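Local structure of transcriptional regulator, LysR family (Vibrio cholerae, 3SZP) at residues L8-V13 against R63-C68; I93-P98 against I120-M125; M266-K271 against L280-V285. The protein acts as a LysR-type transcriptional regulator that activates virulence genes, probably by binding DNA through a winged helix-turn-helix domain. All blocks are in the same frame, centred on the assembly; numbering follows the deposited sequence.

Contact 1: residues L8-V13 against R63-C68; sequences LFRLVV and RFYKDC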
loop_
_atom_site.group_PDB
_atom_site.type_symbol
_atom_site.label_atom_id
_atom_site.label_comp_id
_atom_site.label_asym_id
_atom_site.label_seq_id
_atom_site.Cartn_x
_atom_site.Cartn_y
_atom_site.Cartn_z
ATOM N N LEU A 8 -7.299 10.620 -20.690
ATOM C CA LEU A 8 -6.874 9.350 -20.106
ATOM C C LEU A 8 -6.911 9.470 -18.587
ATOM O O LEU A 8 -7.300 8.538 -17.890
ATOM C CB LEU A 8 -5.461 8.961 -20.554
ATOM C CG LEU A 8 -4.949 7.699 -19.818
ATOM C CD1 LEU A 8 -5.851 6.507 -20.153
ATOM C CD2 LEU A 8 -3.491 7.366 -20.153
ATOM N N PHE A 9 -6.503 10.633 -18.088
ATOM C CA PHE A 9 -6.555 10.924 -16.659
ATOM C C PHE A 9 -7.990 10.815 -16.168
ATOM O O PHE A 9 -8.261 10.155 -15.171
ATOM C CB PHE A 9 -5.993 12.321 -16.393
ATOM C CG PHE A 9 -6.473 12.945 -15.106
ATOM C CD1 PHE A 9 -6.001 12.497 -13.871
ATOM C CD2 PHE A 9 -7.376 14.001 -15.131
ATOM C CE1 PHE A 9 -6.429 13.093 -12.686
ATOM C CE2 PHE A 9 -7.794 14.613 -13.942
ATOM C CZ PHE A 9 -7.329 14.148 -12.720
ATOM N N ARG A 10 -8.915 11.440 -16.887
ATOM C CA ARG A 10 -10.326 11.303 -16.559
ATOM C C ARG A 10 -10.765 9.835 -16.465
ATOM O O ARG A 10 -11.483 9.462 -15.536
ATOM C CB ARG A 10 -11.188 12.037 -17.584
ATOM C CG ARG A 10 -12.688 11.806 -17.401
ATOM C CD ARG A 10 -13.506 12.474 -18.502
ATOM N NE ARG A 10 -13.332 11.839 -19.809
ATOM C CZ ARG A 10 -14.180 10.953 -20.338
ATOM N NH1 ARG A 10 -15.257 10.566 -19.665
ATOM N NH2 ARG A 10 -13.944 10.439 -21.542
ATOM N N LEU A 11 -10.337 9.006 -17.421
ATOM C CA LEU A 11 -10.764 7.607 -17.465
ATOM C C LEU A 11 -10.179 6.826 -16.298
ATOM O O LEU A 11 -10.816 5.918 -15.753
ATOM C CB LEU A 11 -10.349 6.936 -18.782
ATOM C CG LEU A 11 -10.939 7.411 -20.109
ATOM C CD1 LEU A 11 -10.432 6.531 -21.257
ATOM C CD2 LEU A 11 -12.458 7.415 -20.073
ATOM N N VAL A 12 -8.945 7.164 -15.939
ATOM C CA VAL A 12 -8.298 6.527 -14.804
ATOM C C VAL A 12 -9.101 6.787 -13.528
ATOM O O VAL A 12 -9.314 5.885 -12.731
ATOM C CB VAL A 12 -6.853 7.019 -14.643
ATOM C CG1 VAL A 12 -6.334 6.715 -13.244
ATOM C CG2 VAL A 12 -5.944 6.394 -15.736
ATOM N N VAL A 13 -9.556 8.023 -13.356
ATOM C CA VAL A 13 -10.339 8.381 -12.179
ATOM C C VAL A 13 -11.657 7.618 -12.160
ATOM O O VAL A 13 -12.066 7.104 -11.129
ATOM C CB VAL A 13 -10.631 9.906 -12.122
ATOM C CG1 VAL A 13 -11.524 10.238 -10.938
ATOM C CG2 VAL A 13 -9.340 10.688 -12.044
ATOM N N ARG A 63 -9.665 19.313 -8.989
ATOM C CA ARG A 63 -10.139 20.443 -9.773
ATOM C C ARG A 63 -10.203 20.104 -11.279
ATOM O O ARG A 63 -11.173 20.445 -11.958
ATOM C CB ARG A 63 -9.221 21.646 -9.522
ATOM C CG ARG A 63 -9.602 22.912 -10.245
ATOM C CD ARG A 63 -10.741 23.637 -9.545
ATOM N NE ARG A 63 -11.174 24.771 -10.349
ATOM C CZ ARG A 63 -10.632 25.985 -10.286
ATOM N NH1 ARG A 63 -9.637 26.247 -9.431
ATOM N NH2 ARG A 63 -11.102 26.951 -11.076
ATOM N N PHE A 64 -9.178 19.430 -11.792
ATOM C CA PHE A 64 -9.170 19.045 -13.206
ATOM C C PHE A 64 -10.291 18.059 -13.546
ATOM O O PHE A 64 -10.989 18.224 -14.552
ATOM C CB PHE A 64 -7.806 18.494 -13.637
ATOM C CG PHE A 64 -6.812 19.565 -14.019
ATOM C CD1 PHE A 64 -6.797 20.080 -15.315
ATOM C CD2 PHE A 64 -5.910 20.061 -13.087
ATOM C CE1 PHE A 64 -5.892 21.057 -15.688
ATOM C CE2 PHE A 64 -4.998 21.039 -13.438
ATOM C CZ PHE A 64 -4.993 21.548 -14.757
ATOM N N TYR A 65 -10.483 17.058 -12.702
ATOM C CA TYR A 65 -11.518 16.061 -12.939
ATOM C C TYR A 65 -12.904 16.691 -12.951
ATOM O O TYR A 65 -13.649 16.541 -13.916
ATOM C CB TYR A 65 -11.458 14.954 -11.886
ATOM C CG TYR A 65 -12.562 13.929 -12.026
ATOM C CD1 TYR A 65 -12.608 13.067 -13.120
ATOM C CD2 TYR A 65 -13.560 13.823 -11.066
ATOM C CE1 TYR A 65 -13.618 12.124 -13.251
ATOM C CE2 TYR A 65 -14.579 12.876 -11.184
ATOM C CZ TYR A 65 -14.604 12.032 -12.282
ATOM O OH TYR A 65 -15.615 11.093 -12.399
ATOM N N LYS A 66 -13.250 17.391 -11.876
ATOM C CA LYS A 66 -14.571 17.992 -11.745
ATOM C C LYS A 66 -14.869 18.958 -12.893
ATOM O O LYS A 66 -15.914 18.869 -13.513
ATOM C CB LYS A 66 -14.709 18.694 -10.385
ATOM C CG LYS A 66 -16.135 19.125 -10.022
ATOM C CD LYS A 66 -17.124 17.950 -10.175
ATOM C CE LYS A 66 -18.439 18.166 -9.391
ATOM N NZ LYS A 66 -19.184 19.415 -9.768
ATOM N N ASP A 67 -13.936 19.859 -13.181
ATOM C CA ASP A 67 -14.152 20.944 -14.140
ATOM C C ASP A 67 -14.109 20.519 -15.604
ATOM O O ASP A 67 -14.978 20.898 -16.383
ATOM C CB ASP A 67 -13.142 22.075 -13.915
ATOM C CG ASP A 67 -13.491 22.930 -12.713
ATOM O OD1 ASP A 67 -14.278 22.444 -11.880
ATOM O OD2 ASP A 67 -12.991 24.078 -12.601
ATOM N N CYS A 68 -13.087 19.754 -15.976
ATOM C CA CYS A 68 -12.882 19.367 -17.365
ATOM C C CYS A 68 -13.734 18.193 -17.829
ATOM O O CYS A 68 -14.021 18.077 -19.021
ATOM C CB CYS A 68 -11.418 19.019 -17.612
ATOM S SG CYS A 68 -10.311 20.389 -17.373
#

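Contact 2: residues I93-P98 against I120-M125; sequences IRISAP and IHIELM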
loop_
_atom_site.group_PDB
_atom_site.type_symbol
_atom_site.label_atom_id
_atom_site.label_comp_id
_atom_site.label_asym_id
_atom_site.label_seq_id
_atom_site.Cartn_x
_atom_site.Cartn_y
_atom_site.Cartn_z
ATOM N N ILE A 93 -16.246 -2.586 -35.603
ATOM C CA ILE A 93 -17.233 -3.185 -34.726
ATOM C C ILE A 93 -16.550 -3.762 -33.484
ATOM O O ILE A 93 -15.439 -4.295 -33.544
ATOM C CB ILE A 93 -18.108 -4.231 -35.453
ATOM C CG1 ILE A 93 -17.352 -5.528 -35.697
ATOM C CG2 ILE A 93 -18.626 -3.680 -36.780
ATOM C CD1 ILE A 93 -18.132 -6.502 -36.580
ATOM N N ARG A 94 -17.215 -3.631 -32.349
ATOM C CA ARG A 94 -16.623 -4.020 -31.081
ATOM C C ARG A 94 -17.326 -5.259 -30.536
ATOM O O ARG A 94 -18.549 -5.271 -30.348
ATOM C CB ARG A 94 -16.724 -2.856 -30.106
ATOM C CG ARG A 94 -15.755 -2.915 -28.960
ATOM C CD ARG A 94 -15.713 -1.564 -28.229
ATOM N NE ARG A 94 -14.751 -1.586 -27.137
ATOM C CZ ARG A 94 -15.084 -1.686 -25.857
ATOM N NH1 ARG A 94 -16.365 -1.774 -25.515
ATOM N NH2 ARG A 94 -14.137 -1.689 -24.920
ATOM N N ILE A 95 -16.541 -6.305 -30.297
ATOM C CA ILE A 95 -17.061 -7.598 -29.900
ATOM C C ILE A 95 -16.433 -8.060 -28.587
ATOM O O ILE A 95 -15.218 -7.919 -28.395
ATOM C CB ILE A 95 -16.737 -8.636 -30.978
ATOM C CG1 ILE A 95 -17.318 -8.191 -32.315
ATOM C CG2 ILE A 95 -17.261 -10.012 -30.580
ATOM C CD1 ILE A 95 -16.906 -9.064 -33.466
ATOM N N SER A 96 -17.258 -8.604 -27.692
ATOM C CA SER A 96 -16.773 -9.263 -26.486
ATOM C C SER A 96 -16.981 -10.769 -26.652
ATOM O O SER A 96 -17.984 -11.198 -27.227
ATOM C CB SER A 96 -17.523 -8.749 -25.250
ATOM O OG SER A 96 -17.308 -9.571 -24.117
ATOM N N ALA A 97 -16.028 -11.569 -26.171
ATOM C CA ALA A 97 -16.106 -13.018 -26.326
ATOM C C ALA A 97 -15.367 -13.718 -25.209
ATOM O O ALA A 97 -14.527 -13.118 -24.538
ATOM C CB ALA A 97 -15.565 -13.460 -27.696
ATOM N N PRO A 98 -15.676 -15.004 -24.996
ATOM C CA PRO A 98 -15.078 -15.693 -23.850
ATOM C C PRO A 98 -13.611 -16.004 -24.094
ATOM O O PRO A 98 -13.192 -16.181 -25.241
ATOM C CB PRO A 98 -15.902 -16.979 -23.747
ATOM C CG PRO A 98 -16.434 -17.210 -25.078
ATOM C CD PRO A 98 -16.647 -15.852 -25.710
ATOM N N ILE A 120 -14.338 -3.431 -42.938
ATOM C CA ILE A 120 -14.894 -3.527 -41.596
ATOM C C ILE A 120 -13.817 -4.022 -40.630
ATOM O O ILE A 120 -13.239 -5.093 -40.832
ATOM C CB ILE A 120 -16.100 -4.476 -41.544
ATOM C CG1 ILE A 120 -17.290 -3.852 -42.273
ATOM C CG2 ILE A 120 -16.446 -4.801 -40.097
ATOM C CD1 ILE A 120 -18.496 -4.730 -42.301
ATOM N N HIS A 121 -13.539 -3.242 -39.594
ATOM C CA HIS A 121 -12.483 -3.606 -38.657
ATOM C C HIS A 121 -13.011 -4.133 -37.329
ATOM O O HIS A 121 -13.992 -3.628 -36.780
ATOM C CB HIS A 121 -11.516 -2.448 -38.452
ATOM C CG HIS A 121 -10.839 -2.004 -39.714
ATOM N ND1 HIS A 121 -10.902 -2.729 -40.888
ATOM C CD2 HIS A 121 -10.105 -0.899 -39.993
ATOM C CE1 HIS A 121 -10.223 -2.102 -41.831
ATOM N NE2 HIS A 121 -9.732 -0.987 -41.314
ATOM N N ILE A 122 -12.358 -5.166 -36.820
ATOM C CA ILE A 122 -12.815 -5.800 -35.591
ATOM C C ILE A 122 -11.915 -5.490 -34.412
ATOM O O ILE A 122 -10.700 -5.695 -34.469
ATOM C CB ILE A 122 -12.931 -7.324 -35.726
ATOM C CG1 ILE A 122 -14.018 -7.680 -36.738
ATOM C CG2 ILE A 122 -13.245 -7.949 -34.362
ATOM C CD1 ILE A 122 -14.329 -9.186 -36.803
ATOM N N GLU A 123 -12.532 -4.970 -33.357
ATOM C CA GLU A 123 -11.907 -4.892 -32.046
ATOM C C GLU A 123 -12.525 -5.998 -31.176
ATOM O O GLU A 123 -13.726 -5.998 -30.911
ATOM C CB GLU A 123 -12.110 -3.516 -31.413
ATOM C CG GLU A 123 -11.340 -3.350 -30.126
ATOM C CD GLU A 123 -11.709 -2.101 -29.368
ATOM O OE1 GLU A 123 -11.997 -1.066 -29.998
ATOM O OE2 GLU A 123 -11.715 -2.156 -28.119
ATOM N N LEU A 124 -11.694 -6.947 -30.763
ATOM C CA LEU A 124 -12.149 -8.118 -30.019
ATOM C C LEU A 124 -11.555 -8.152 -28.602
ATOM O O LEU A 124 -10.338 -8.160 -28.427
ATOM C CB LEU A 124 -11.767 -9.390 -30.778
ATOM C CG LEU A 124 -12.068 -10.753 -30.139
ATOM C CD1 LEU A 124 -13.574 -10.963 -29.980
ATOM C CD2 LEU A 124 -11.467 -11.872 -30.970
ATOM N N MET A 125 -12.430 -8.149 -27.603
ATOM C CA MET A 125 -12.026 -8.257 -26.208
ATOM C C MET A 125 -12.465 -9.598 -25.620
ATOM O O MET A 125 -13.642 -9.939 -25.635
ATOM C CB MET A 125 -12.624 -7.115 -25.392
ATOM C CG MET A 125 -12.492 -7.300 -23.893
ATOM S SD MET A 125 -10.865 -6.812 -23.269
ATOM C CE MET A 125 -10.868 -5.048 -23.649
#

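Contact 3: residues M266-K271 against L280-V285; sequences MLYNHK and LFIDFV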
loop_
_atom_site.group_PDB
_atom_site.type_symbol
_atom_site.label_atom_id
_atom_site.label_comp_id
_atom_site.label_asym_id
_atom_site.label_seq_id
_atom_site.Cartn_x
_atom_site.Cartn_y
_atom_site.Cartn_z
ATOM N N MET A 266 -24.865 -15.556 -29.149
ATOM C CA MET A 266 -24.547 -14.235 -29.654
ATOM C C MET A 266 -25.652 -13.299 -29.193
ATOM O O MET A 266 -26.826 -13.614 -29.334
ATOM C CB MET A 266 -24.507 -14.238 -31.179
ATOM C CG MET A 266 -24.428 -12.854 -31.821
ATOM S SD MET A 266 -24.079 -12.908 -33.610
ATOM C CE MET A 266 -25.433 -13.950 -34.160
ATOM N N LEU A 267 -25.273 -12.157 -28.629
ATOM C CA LEU A 267 -26.241 -11.187 -28.159
ATOM C C LEU A 267 -25.955 -9.874 -28.852
ATOM O O LEU A 267 -24.797 -9.553 -29.109
ATOM C CB LEU A 267 -26.134 -10.995 -26.645
ATOM C CG LEU A 267 -25.879 -12.196 -25.728
ATOM C CD1 LEU A 267 -26.255 -11.778 -24.305
ATOM C CD2 LEU A 267 -26.696 -13.400 -26.120
ATOM N N TYR A 268 -27.014 -9.129 -29.163
ATOM C CA TYR A 268 -26.896 -7.843 -29.839
ATOM C C TYR A 268 -28.164 -7.035 -29.674
ATOM O O TYR A 268 -29.219 -7.580 -29.367
ATOM C CB TYR A 268 -26.631 -8.038 -31.328
ATOM C CG TYR A 268 -27.613 -8.970 -32.015
ATOM C CD1 TYR A 268 -27.477 -10.349 -31.917
ATOM C CD2 TYR A 268 -28.668 -8.469 -32.761
ATOM C CE1 TYR A 268 -28.360 -11.204 -32.545
ATOM C CE2 TYR A 268 -29.561 -9.316 -33.393
ATOM C CZ TYR A 268 -29.398 -10.683 -33.281
ATOM O OH TYR A 268 -30.288 -11.535 -33.907
ATOM N N ASN A 269 -28.054 -5.727 -29.877
ATOM C CA ASN A 269 -29.217 -4.856 -29.924
ATOM C C ASN A 269 -30.011 -5.089 -31.209
ATOM O O ASN A 269 -29.430 -5.349 -32.266
ATOM C CB ASN A 269 -28.778 -3.401 -29.823
ATOM C CG ASN A 269 -28.356 -3.015 -28.416
ATOM O OD1 ASN A 269 -29.141 -2.429 -27.668
ATOM N ND2 ASN A 269 -27.111 -3.345 -28.045
ATOM N N HIS A 270 -31.335 -5.006 -31.116
ATOM C CA HIS A 270 -32.202 -5.293 -32.256
ATOM C C HIS A 270 -31.663 -4.667 -33.533
ATOM O O HIS A 270 -31.121 -3.566 -33.510
ATOM C CB HIS A 270 -33.632 -4.808 -32.009
ATOM C CG HIS A 270 -34.582 -5.167 -33.111
ATOM N ND1 HIS A 270 -34.806 -6.470 -33.505
ATOM C CD2 HIS A 270 -35.346 -4.395 -33.919
ATOM C CE1 HIS A 270 -35.678 -6.485 -34.497
ATOM N NE2 HIS A 270 -36.021 -5.239 -34.768
ATOM N N LYS A 271 -31.813 -5.368 -34.648
ATOM C CA LYS A 271 -31.212 -4.911 -35.896
ATOM C C LYS A 271 -31.801 -3.608 -36.450
ATOM O O LYS A 271 -31.185 -2.969 -37.303
ATOM C CB LYS A 271 -31.214 -6.021 -36.956
ATOM C CG LYS A 271 -30.098 -7.059 -36.749
ATOM C CD LYS A 271 -29.808 -7.866 -38.017
ATOM C CE LYS A 271 -30.890 -8.896 -38.297
ATOM N NZ LYS A 271 -30.632 -9.630 -39.564
ATOM N N LEU A 280 -24.494 -6.814 -41.207
ATOM C CA LEU A 280 -23.735 -7.756 -42.018
ATOM C C LEU A 280 -23.038 -8.809 -41.145
ATOM O O LEU A 280 -23.064 -10.011 -41.436
ATOM C CB LEU A 280 -22.700 -7.003 -42.854
ATOM C CG LEU A 280 -23.241 -6.136 -43.994
ATOM C CD1 LEU A 280 -22.141 -5.293 -44.642
ATOM C CD2 LEU A 280 -23.945 -6.992 -45.029
ATOM N N PHE A 281 -22.411 -8.356 -40.071
ATOM C CA PHE A 281 -21.753 -9.278 -39.166
ATOM C C PHE A 281 -22.754 -10.265 -38.572
ATOM O O PHE A 281 -22.577 -11.478 -38.645
ATOM C CB PHE A 281 -21.019 -8.526 -38.053
ATOM C CG PHE A 281 -20.294 -9.431 -37.101
ATOM C CD1 PHE A 281 -19.071 -9.991 -37.452
ATOM C CD2 PHE A 281 -20.845 -9.743 -35.864
ATOM C CE1 PHE A 281 -18.402 -10.843 -36.570
ATOM C CE2 PHE A 281 -20.177 -10.588 -34.975
ATOM C CZ PHE A 281 -18.962 -11.135 -35.333
ATOM N N ILE A 282 -23.812 -9.737 -37.984
ATOM C CA ILE A 282 -24.838 -10.575 -37.386
ATOM C C ILE A 282 -25.367 -11.622 -38.378
ATOM O O ILE A 282 -25.445 -12.812 -38.050
ATOM C CB ILE A 282 -25.995 -9.711 -36.862
ATOM C CG1 ILE A 282 -25.525 -8.857 -35.684
ATOM C CG2 ILE A 282 -27.190 -10.581 -36.459
ATOM C CD1 ILE A 282 -26.577 -7.850 -35.222
ATOM N N ASP A 283 -25.728 -11.182 -39.583
ATOM C CA ASP A 283 -26.218 -12.092 -40.617
ATOM C C ASP A 283 -25.148 -13.102 -41.019
ATOM O O ASP A 283 -25.448 -14.245 -41.367
ATOM C CB ASP A 283 -26.663 -11.319 -41.859
ATOM C CG ASP A 283 -28.034 -10.676 -41.693
ATOM O OD1 ASP A 283 -28.712 -10.963 -40.678
ATOM O OD2 ASP A 283 -28.446 -9.903 -42.597
ATOM N N PHE A 284 -23.895 -12.673 -40.994
ATOM C CA PHE A 284 -22.810 -13.567 -41.340
ATOM C C PHE A 284 -22.710 -14.707 -40.322
ATOM O O PHE A 284 -22.658 -15.879 -40.692
ATOM C CB PHE A 284 -21.493 -12.811 -41.414
ATOM C CG PHE A 284 -20.362 -13.620 -41.999
ATOM C CD1 PHE A 284 -20.191 -13.701 -43.376
ATOM C CD2 PHE A 284 -19.470 -14.290 -41.180
ATOM C CE1 PHE A 284 -19.143 -14.432 -43.919
ATOM C CE2 PHE A 284 -18.427 -15.023 -41.721
ATOM C CZ PHE A 284 -18.271 -15.098 -43.096
ATOM N N VAL A 285 -22.691 -14.362 -39.041
ATOM C CA VAL A 285 -22.647 -15.382 -37.997
ATOM C C VAL A 285 -23.807 -16.367 -38.156
ATOM O O VAL A 285 -23.606 -17.582 -38.216
ATOM C CB VAL A 285 -22.701 -14.761 -36.596
ATOM C CG1 VAL A 285 -22.845 -15.845 -35.551
ATOM C CG2 VAL A 285 -21.451 -13.914 -36.347
#

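Contact 1: residues L8-V13 against R63-C68
Phe9, Arg10 and Val13 of helix 3-15 pack on Phe64 and Tyr65 of helix 59-83 in a buried, largely apolar helix-helix contact in the N-terminal DNA-binding domain. No hydrogen bond joins the two segments. Their axes make an angle of 102° and stay 10.2 Å apart at closest approach, so the two helices meet over a short length. Val13 and Tyr65 form the clearest feature of the contact. The CG1 methyl of Val13 stands over the middle of the phenol ring, 3.6 Å from the Tyr65 ring centroid and 11° off the normal, a well-centred CH-pi contact. Tyr65 CG stands anti to its backbone N (chi1 177°), on the side of helix 3-15. The aliphatic CG of Arg10 comes within 4.3 Å of Tyr65 CE1, while the arginine's guanidinium binds Asn7 and Glu14. In this winged helix-turn-helix domain, helix 3-15 also packs on helices 18-25 and 29-43 and on strand 54-57 of the wing; helix 59-83 is the long linker helix of LysR-type regulators. The ring edge of Phe9 meets the linker backbone, CE2 3.8 Å from Tyr65 N; the same CE2 touches Phe64 CB at 3.9 Å. Val13 CG2 sits above one face of the Phe9 ring, offset toward the rim, so Val13 packs against both rings, CG1 on Tyr65 and CG2 chiefly on Phe9. Phe64 offers Phe9 its CB, then carries its own ring off to Leu43, Leu45 and Leu47. Along the linker, Arg63 NE binds Asp67 OD2 at 3.0 Å, approaching from above the carboxylate plane, and Arg63 NH1 makes a second salt bridge to Glu85 of the second subunit, whose Ile82 packs on Phe64 and Cys68.

Contact 2: residues I93-P98 against I120-M125
Ile93 to Ala97 run parallel to His121 to Met125, the segments inclined at 28°, and five backbone hydrogen bonds run from Ile93 N to His121 O (2.7 Å) through to Ala97 N to Met125 O (2.9 Å). On one face Arg94 and Glu123, both with CG anti to the backbone N (chi1 -159° in Arg94), lie side by side and point the same way. Arg94 NE donates to Glu123 OE2 at 3.2 Å in a salt bridge; the oxygen lies near the guanidinium plane, but the donor comes from above the carboxylate, the two planes being 77° apart. Arg94 NH1 goes to Glu137 O, and Trp138 adds a cation-pi contact. The other face is hydrocarbon. Ile95 sends CD1 to Ile122 CG2 and CG2 to Leu124 CD1, each at 3.9 Å, and Leu124 CD1 also meets Ala97 CB. These are the two strands of a right-handed beta-alpha-beta crossover in the effector-binding domain: helix 102-116 packs on Ile120, Ile122 and Leu124, helix 276-287 on Ile93 and Ile95, strand 140-144 flanks 93-98, and a strand of the third subunit continues the sheet beside Ile122 to Leu124.

Contact 3: residues M266-K271 against L280-V285
Ile282 is the first residue of segment 280-285 to meet the other side, packing on Tyr268 and Lys271; Phe281 before it packs on Val140 and Phe142 of strand 140-144. Strand 266-268 and this helical segment run nearly antiparallel, at 156°, with axes 10.7 Å apart at closest approach, so the contact is made by side chains reaching across the gap. Two methyls of Ile282, CD1 and CG2, lie over one face of the Tyr268 ring. CD1 sits close to the backbone end of the ring, 3.3 Å from Tyr268 CD2, and CG2 stands nearer the hydroxyl end, 4.1 Å from the ring centroid and 19° off the normal, in a CH-pi contact. A chi1 of 52° puts Tyr268 CG between the backbone N and the carbonyl carbon, where the ring begins beside Ile282. Ile282 CD1 also touches Lys271 CG at 3.9 Å, the lysine chain sliding past the isoleucine in the opposite direction. Next comes Asp283, whose OD1 receives Lys271 NZ at 2.6 Å on the syn side of the carboxylate: a short salt bridge. Beyond it, one turn on from Ile282 and on the inner side of the helix, Val285 takes up the end of Met266. Its CG1 lies 3.5 Å from Met266 CE, a tight pair, and 3.7 Å from Met266 SD. In the effector-binding domain of this LysR-family protein, helix 276-287 lies back against strand 262-268, from which a short connection separates it. The chemistry is graded: Met266, Tyr268, Ile282 and Val285 make a buried interior of aliphatic, thioether and aromatic groups, while the ion pair lies on the exposed side of the contact, where Asp283 faces solvent and water would probably weaken the attraction of the charges.

Overall arrangement
Contact 1 belongs to the DNA-binding domain, while contacts 2 and 3 share the effector-binding domain. The centre of contact 1 lies about 27 Å from that of contact 2 and about 35 Å from that of contact 3, and it touches neither, although helix 59-83 leads along the chain to strand 91-98. Contacts 2 and 3 have centres about 12 Å apart and reach the same sheet: Phe281 CZ packs 3.5 Å from Ile95 CD1, so helix 276-287 serves both. All three are mainly buried, yet they cohere differently. Strand pairing in contact 2 rests on backbone hydrogen bonds, whereas contacts 1 and 3 rely on side-chain packing, each with an aliphatic methyl over a tyrosine ring. Only contacts 2 and 3 have a salt bridge between their segments, the latter near the surface.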